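Local coordinates for protein polyketide synthase PksL (Bacillus subtilis, PDB 5E1V) that probably dehydrates beta-hydroxyacyl intermediates during assembly of the polyketide bacillaene, through the dehydratase domain of a trans-AT synthase split module, at residues His45-Ser48 with Cys49-Gln53; Leu32-Ile35 with Asp36-Tyr39. All coordinates share one frame; numbering follows the deposited sequence.

Contact 1. Residues His45-Ser48 with Cys49-Gln53; sequences HGFS and CSELQ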
ATOM      1  N   HIS A  45     -15.017   6.409 -13.325  1.00 15.88           N
ATOM      2  CA  HIS A  45     -15.091   7.194 -14.576  1.00 16.14           C
ATOM      3  C   HIS A  45     -14.751   6.420 -15.812  1.00 15.85           C
ATOM      4  O   HIS A  45     -14.727   7.022 -16.905  1.00 17.99           O
ATOM      5  CB  HIS A  45     -14.254   8.435 -14.445  1.00 15.38           C
ATOM      6  CG  HIS A  45     -14.800   9.367 -13.419  1.00 17.07           C
ATOM      7  ND1 HIS A  45     -14.475   9.320 -12.078  1.00 18.19           N
ATOM      8  CD2 HIS A  45     -15.717  10.341 -13.552  1.00 15.20           C
ATOM      9  CE1 HIS A  45     -15.177  10.234 -11.429  1.00 17.00           C
ATOM     10  NE2 HIS A  45     -15.936  10.866 -12.307  1.00 22.50           N
ATOM     11  N   GLY A  46     -14.522   5.118 -15.686  1.00 14.67           N
ATOM     12  CA  GLY A  46     -14.504   4.210 -16.849  1.00 16.72           C
ATOM     13  C   GLY A  46     -13.175   3.649 -17.159  1.00 16.70           C
ATOM     14  O   GLY A  46     -13.022   2.956 -18.160  1.00 17.99           O
ATOM     15  N   PHE A  47     -12.174   3.957 -16.339  1.00 17.73           N
ATOM     16  CA  PHE A  47     -10.841   3.440 -16.628  1.00 17.83           C
ATOM     17  C   PHE A  47     -10.579   2.126 -15.980  1.00 18.55           C
ATOM     18  O   PHE A  47     -10.713   2.017 -14.755  1.00 16.21           O
ATOM     19  CB  PHE A  47      -9.766   4.415 -16.179  1.00 18.95           C
ATOM     20  CG  PHE A  47      -9.792   5.680 -16.913  1.00 19.85           C
ATOM     21  CD1 PHE A  47     -10.588   6.741 -16.454  1.00 20.62           C
ATOM     22  CD2 PHE A  47      -9.039   5.827 -18.057  1.00 23.01           C
ATOM     23  CE1 PHE A  47     -10.618   7.937 -17.135  1.00 25.93           C
ATOM     24  CE2 PHE A  47      -9.081   7.019 -18.754  1.00 25.16           C
ATOM     25  CZ  PHE A  47      -9.862   8.057 -18.303  1.00 27.21           C
ATOM     26  N   SER A  48     -10.105   1.181 -16.797  1.00 16.40           N
ATOM     27  CA  SER A  48      -9.621  -0.094 -16.344  1.00 19.57           C
ATOM     28  C   SER A  48      -8.220   0.031 -15.720  1.00 17.71           C
ATOM     29  O   SER A  48      -7.473   0.823 -16.210  1.00 18.30           O
ATOM     30  CB  SER A  48      -9.481  -0.997 -17.583  1.00 22.76           C
ATOM     31  OG  SER A  48      -8.913  -2.219 -17.213  1.00 28.24           O
ATOM     32  N   CYS A  49      -7.884  -0.716 -14.672  1.00 17.82           N
ATOM     33  CA  CYS A  49      -6.541  -0.641 -14.035  1.00 19.13           C
ATOM     34  C   CYS A  49      -5.426  -0.857 -15.040  1.00 17.13           C
ATOM     35  O   CYS A  49      -4.370  -0.269 -14.964  1.00 16.87           O
ATOM     36  CB  CYS A  49      -6.436  -1.626 -12.846  1.00 19.76           C
ATOM     37  SG  CYS A  49      -6.292  -3.357 -13.260  1.00 22.41           S
ATOM     38  N   SER A  50      -5.690  -1.648 -16.063  1.00 18.86           N
ATOM     39  CA  SER A  50      -4.625  -1.949 -17.031  1.00 20.62           C
ATOM     40  C   SER A  50      -4.320  -0.742 -17.985  1.00 22.75           C
ATOM     41  O   SER A  50      -3.242  -0.658 -18.595  1.00 24.92           O
ATOM     42  CB  SER A  50      -4.961  -3.233 -17.758  1.00 24.28           C
ATOM     43  OG  SER A  50      -6.011  -2.954 -18.661  1.00 25.30           O
ATOM     44  N   GLU A  51      -5.205   0.236 -18.023  1.00 20.39           N
ATOM     45  CA  GLU A  51      -4.991   1.450 -18.838  1.00 22.31           C
ATOM     46  C   GLU A  51      -4.063   2.478 -18.255  1.00 22.63           C
ATOM     47  O   GLU A  51      -3.706   3.418 -18.929  1.00 20.58           O
ATOM     48  CB  GLU A  51      -6.313   2.186 -19.025  1.00 25.78           C
ATOM     49  CG  GLU A  51      -7.381   1.377 -19.722  1.00 32.54           C
ATOM     50  CD  GLU A  51      -8.622   2.211 -19.876  1.00 31.19           C
ATOM     51  OE1 GLU A  51      -8.492   3.338 -20.396  1.00 31.41           O
ATOM     52  OE2 GLU A  51      -9.697   1.757 -19.453  1.00 30.87           O
ATOM     53  N   LEU A  52      -3.733   2.344 -16.972  1.00 20.90           N
ATOM     54  CA  LEU A  52      -3.219   3.431 -16.198  1.00 20.64           C
ATOM     55  C   LEU A  52      -1.837   3.015 -15.667  1.00 21.97           C
ATOM     56  O   LEU A  52      -1.466   1.790 -15.681  1.00 24.92           O
ATOM     57  CB  LEU A  52      -4.155   3.693 -15.037  1.00 23.54           C
ATOM     58  CG  LEU A  52      -5.618   3.853 -15.397  1.00 26.15           C
ATOM     59  CD1 LEU A  52      -6.506   4.009 -14.162  1.00 26.87           C
ATOM     60  CD2 LEU A  52      -5.731   5.049 -16.312  1.00 27.93           C
ATOM     61  N   GLN A  53      -1.019   4.019 -15.391  1.00 17.44           N
ATOM     62  CA  GLN A  53       0.156   3.858 -14.546  1.00 17.03           C
ATOM     63  C   GLN A  53       0.151   5.012 -13.562  1.00 19.10           C
ATOM     64  O   GLN A  53       0.158   6.149 -13.986  1.00 17.63           O
ATOM     65  CB  GLN A  53       1.482   3.927 -15.336  1.00 19.00           C
ATOM     66  CG  GLN A  53       2.675   3.817 -14.402  1.00 21.71           C
ATOM     67  CD  GLN A  53       4.006   4.134 -15.119  1.00 27.88           C
ATOM     68  OE1 GLN A  53       4.017   4.713 -16.190  1.00 31.13           O
ATOM     69  NE2 GLN A  53       5.108   3.820 -14.474  1.00 32.07           N
TER
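Two hydrogen bonds between S48 and E51 close the turn that joins helix 34-44, ended by a Schellman motif at G46, to strand 53-59 in this hotdog-clan dehydratase domain. The backbone N of S48 donates to E51 OE2 at 2.7 Å with an almost straight N-H...O angle of 168°, reaching the oxygen from above the carboxylate plane. CG of E51 stands anti to the carbonyl carbon (chi1 -60°), which directs the side chain back toward S48, and the extension beyond CG (chi2 -179°) gives it the reach. The other oxygen, OE1, approaches F47 CD2 obliquely. In return E51 N donates to S48 O at 3.0 Å, an i to i+3 bond that marks the 3-10 segment 49-51. A weak third link joins the hydroxyls, S48 OG lying 3.3 Å from S50 OG.

Apolar packing flanks this polar set. The ring carbon CD2 of F47 lies 3.8 Å from CD2 of L52, the two side chains crossing at about a right angle. Beyond the turn, W85 meets the F47 ring with the planes steeply inclined, and F42 and Y39 pack on L52.

S48 is thus tied through both its N-H and its C=O to one glutamate, and the negative carboxylate probably strengthens the first bond.

Contact 2. Residues Leu32-Ile35 with Asp36-Tyr39; sequences LAYI and DIIY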
ATOM      1  N   LEU A  32      -0.133   2.981   2.037  1.00 12.20           N
ATOM      2  CA  LEU A  32      -0.239   2.059   0.866  1.00 13.05           C
ATOM      3  C   LEU A  32      -1.723   1.864   0.404  1.00 11.84           C
ATOM      4  O   LEU A  32      -1.971   1.346  -0.654  1.00 10.91           O
ATOM      5  CB  LEU A  32       0.404   0.723   1.148  1.00 14.88           C
ATOM      6  CG  LEU A  32       1.956   0.815   1.162  1.00 15.21           C
ATOM      7  CD1 LEU A  32       2.493  -0.479   1.722  1.00 15.75           C
ATOM      8  CD2 LEU A  32       2.448   1.020  -0.260  1.00 15.44           C
ATOM      9  N   ALA A  33      -2.645   2.399   1.200  1.00 10.59           N
ATOM     10  CA  ALA A  33      -4.057   2.408   0.875  1.00 10.21           C
ATOM     11  C   ALA A  33      -4.398   3.406  -0.179  1.00  9.76           C
ATOM     12  O   ALA A  33      -5.454   3.344  -0.784  1.00  9.52           O
ATOM     13  CB  ALA A  33      -4.879   2.642   2.144  1.00  9.96           C
ATOM     14  N   TYR A  34      -3.497   4.366  -0.452  1.00  9.84           N
ATOM     15  CA  TYR A  34      -3.776   5.351  -1.538  1.00  9.57           C
ATOM     16  C   TYR A  34      -3.892   4.718  -2.922  1.00  8.57           C
ATOM     17  O   TYR A  34      -4.453   5.353  -3.860  1.00  9.65           O
ATOM     18  CB  TYR A  34      -2.681   6.463  -1.521  1.00 10.31           C
ATOM     19  CG  TYR A  34      -2.848   7.462  -0.439  1.00 10.97           C
ATOM     20  CD1 TYR A  34      -3.991   8.172  -0.327  1.00 13.48           C
ATOM     21  CD2 TYR A  34      -1.843   7.688   0.485  1.00 13.19           C
ATOM     22  CE1 TYR A  34      -4.145   9.182   0.662  1.00 14.26           C
ATOM     23  CE2 TYR A  34      -1.944   8.654   1.470  1.00 14.23           C
ATOM     24  CZ  TYR A  34      -3.058   9.445   1.541  1.00 14.78           C
ATOM     25  OH  TYR A  34      -3.202  10.371   2.528  1.00 15.16           O
ATOM     26  N   ILE A  35      -3.212   3.605  -3.156  1.00  9.21           N
ATOM     27  CA  ILE A  35      -3.301   2.911  -4.478  1.00  9.77           C
ATOM     28  C   ILE A  35      -4.767   2.521  -4.808  1.00 11.46           C
ATOM     29  O   ILE A  35      -5.324   2.885  -5.860  1.00 10.90           O
ATOM     30  CB  ILE A  35      -2.387   1.687  -4.528  1.00 10.40           C
ATOM     31  CG1 ILE A  35      -0.919   2.181  -4.364  1.00 12.56           C
ATOM     32  CG2 ILE A  35      -2.580   0.973  -5.824  1.00 10.71           C
ATOM     33  CD1 ILE A  35       0.044   1.104  -4.025  1.00 13.74           C
ATOM     34  N   ASP A  36      -5.388   1.845  -3.813  1.00 11.90           N
ATOM     35  CA  ASP A  36      -6.812   1.496  -3.940  1.00 12.61           C
ATOM     36  C   ASP A  36      -7.693   2.717  -4.095  1.00 12.47           C
ATOM     37  O   ASP A  36      -8.500   2.760  -5.056  1.00 13.32           O
ATOM     38  CB  ASP A  36      -7.292   0.553  -2.866  1.00 13.76           C
ATOM     39  CG  ASP A  36      -8.654  -0.008  -3.218  1.00 14.18           C
ATOM     40  OD1 ASP A  36      -8.691  -0.902  -4.088  1.00 13.89           O
ATOM     41  OD2 ASP A  36      -9.627   0.547  -2.682  1.00 13.27           O
ATOM     42  N   ILE A  37      -7.519   3.722  -3.223  1.00 12.37           N
ATOM     43  CA  ILE A  37      -8.250   4.959  -3.282  1.00 10.80           C
ATOM     44  C   ILE A  37      -8.242   5.545  -4.728  1.00  9.77           C
ATOM     45  O   ILE A  37      -9.314   5.779  -5.337  1.00  9.71           O
ATOM     46  CB  ILE A  37      -7.797   5.946  -2.202  1.00 11.21           C
ATOM     47  CG1 ILE A  37      -8.270   5.488  -0.817  1.00 11.93           C
ATOM     48  CG2 ILE A  37      -8.246   7.354  -2.541  1.00 11.46           C
ATOM     49  CD1 ILE A  37      -7.465   6.019   0.310  1.00 10.62           C
ATOM     50  N   ILE A  38      -7.044   5.719  -5.271  1.00 10.07           N
ATOM     51  CA  ILE A  38      -6.910   6.385  -6.533  1.00 10.89           C
ATOM     52  C   ILE A  38      -7.491   5.570  -7.712  1.00 10.68           C
ATOM     53  O   ILE A  38      -8.265   6.115  -8.485  1.00 10.54           O
ATOM     54  CB  ILE A  38      -5.456   6.782  -6.810  1.00 12.08           C
ATOM     55  CG1 ILE A  38      -5.010   7.793  -5.776  1.00 11.87           C
ATOM     56  CG2 ILE A  38      -5.378   7.496  -8.187  1.00 12.25           C
ATOM     57  CD1 ILE A  38      -3.503   7.944  -5.773  1.00 11.80           C
ATOM     58  N   TYR A  39      -7.252   4.247  -7.740  1.00 11.47           N
ATOM     59  CA  TYR A  39      -7.708   3.415  -8.849  1.00 11.58           C
ATOM     60  C   TYR A  39      -9.238   3.295  -8.783  1.00 12.12           C
ATOM     61  O   TYR A  39      -9.881   3.215  -9.867  1.00 11.47           O
ATOM     62  CB  TYR A  39      -7.040   2.037  -8.831  1.00 11.05           C
ATOM     63  CG  TYR A  39      -5.695   1.986  -9.546  1.00 13.10           C
ATOM     64  CD1 TYR A  39      -4.506   2.246  -8.901  1.00 12.98           C
ATOM     65  CD2 TYR A  39      -5.633   1.755 -10.923  1.00 13.99           C
ATOM     66  CE1 TYR A  39      -3.307   2.302  -9.593  1.00 13.76           C
ATOM     67  CE2 TYR A  39      -4.429   1.747 -11.566  1.00 14.41           C
ATOM     68  CZ  TYR A  39      -3.264   2.028 -10.876  1.00 13.67           C
ATOM     69  OH  TYR A  39      -2.048   1.993 -11.545  1.00 16.33           O
TER
HETATM   70  O   HOH W   1      -4.237   0.158  -1.675  1.00 11.53           O
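This is a local, largely buried contact in the first turns of helix 34-44 of a hotdog-family domain, held by i to i+4 backbone bonds and by side chains about one turn apart, Y34 with I37 and I35 with Y39. I37 N donates to A33 O at 3.2 Å, nearly straight (176°) and in the carbonyl plane; I38 N reaches Y34 O, and Y39 N reaches I35 O, each at 3.0 Å. A water links L32 O to D36 N, donating to the first and accepting from the second at 3.0 Å.

Of the side-chain pairs, one spans three residues and the other four. Y34 and I37, three apart, point the same way, with CD1 of I37 coming obliquely to ring atom CD1 of Y34 at 4.1 Å. I35 and Y39, four apart, also lie alongside each other: I35 CG2, anti to its own backbone N, touches Y39 CD1 at 3.8 Å, while I35 O sits at the edge of the Y39 ring, in its plane, 3.2 Å from CD1. Replacing Y39 with an alanine would probably leave I35 CG2 without its aromatic neighbour and open a gap beside F188, whose ring packs edge-to-face with that of the tyrosine.

D36 reaches another part of the chain through OD1, which accepts from the backbone N of both M187 and F188; within the helix, its OD2 accepts from Q40 NE2. Around the helix, Y34 and I38 pack on strands 53-59 and 104-112, Y39 reaches L54 of the former, and I35 rests on Y220 and F223 of strand 215-225.

Contacts 1 and 2 follow in series along the chain, the first turns of helix 34-44 in contact 2 and the turn beyond its C-terminal end in contact 1, with their centres about 13 Å apart. Y39 joins them directly: its CE2 packs 4.0 Å from both C49 O and L52 CB. Contact 2 is deeply placed, its centre about 7 Å from the centre of the chain, whereas that of contact 1 lies about 18 Å out and the turn is partly exposed. M187 and F188, which hold D36, also touch C49. No ligand marks either contact; the turn of contact 1 carries the chain from helix 34-44 to strand 53-59, while contact 2 packs the helix against its neighbours.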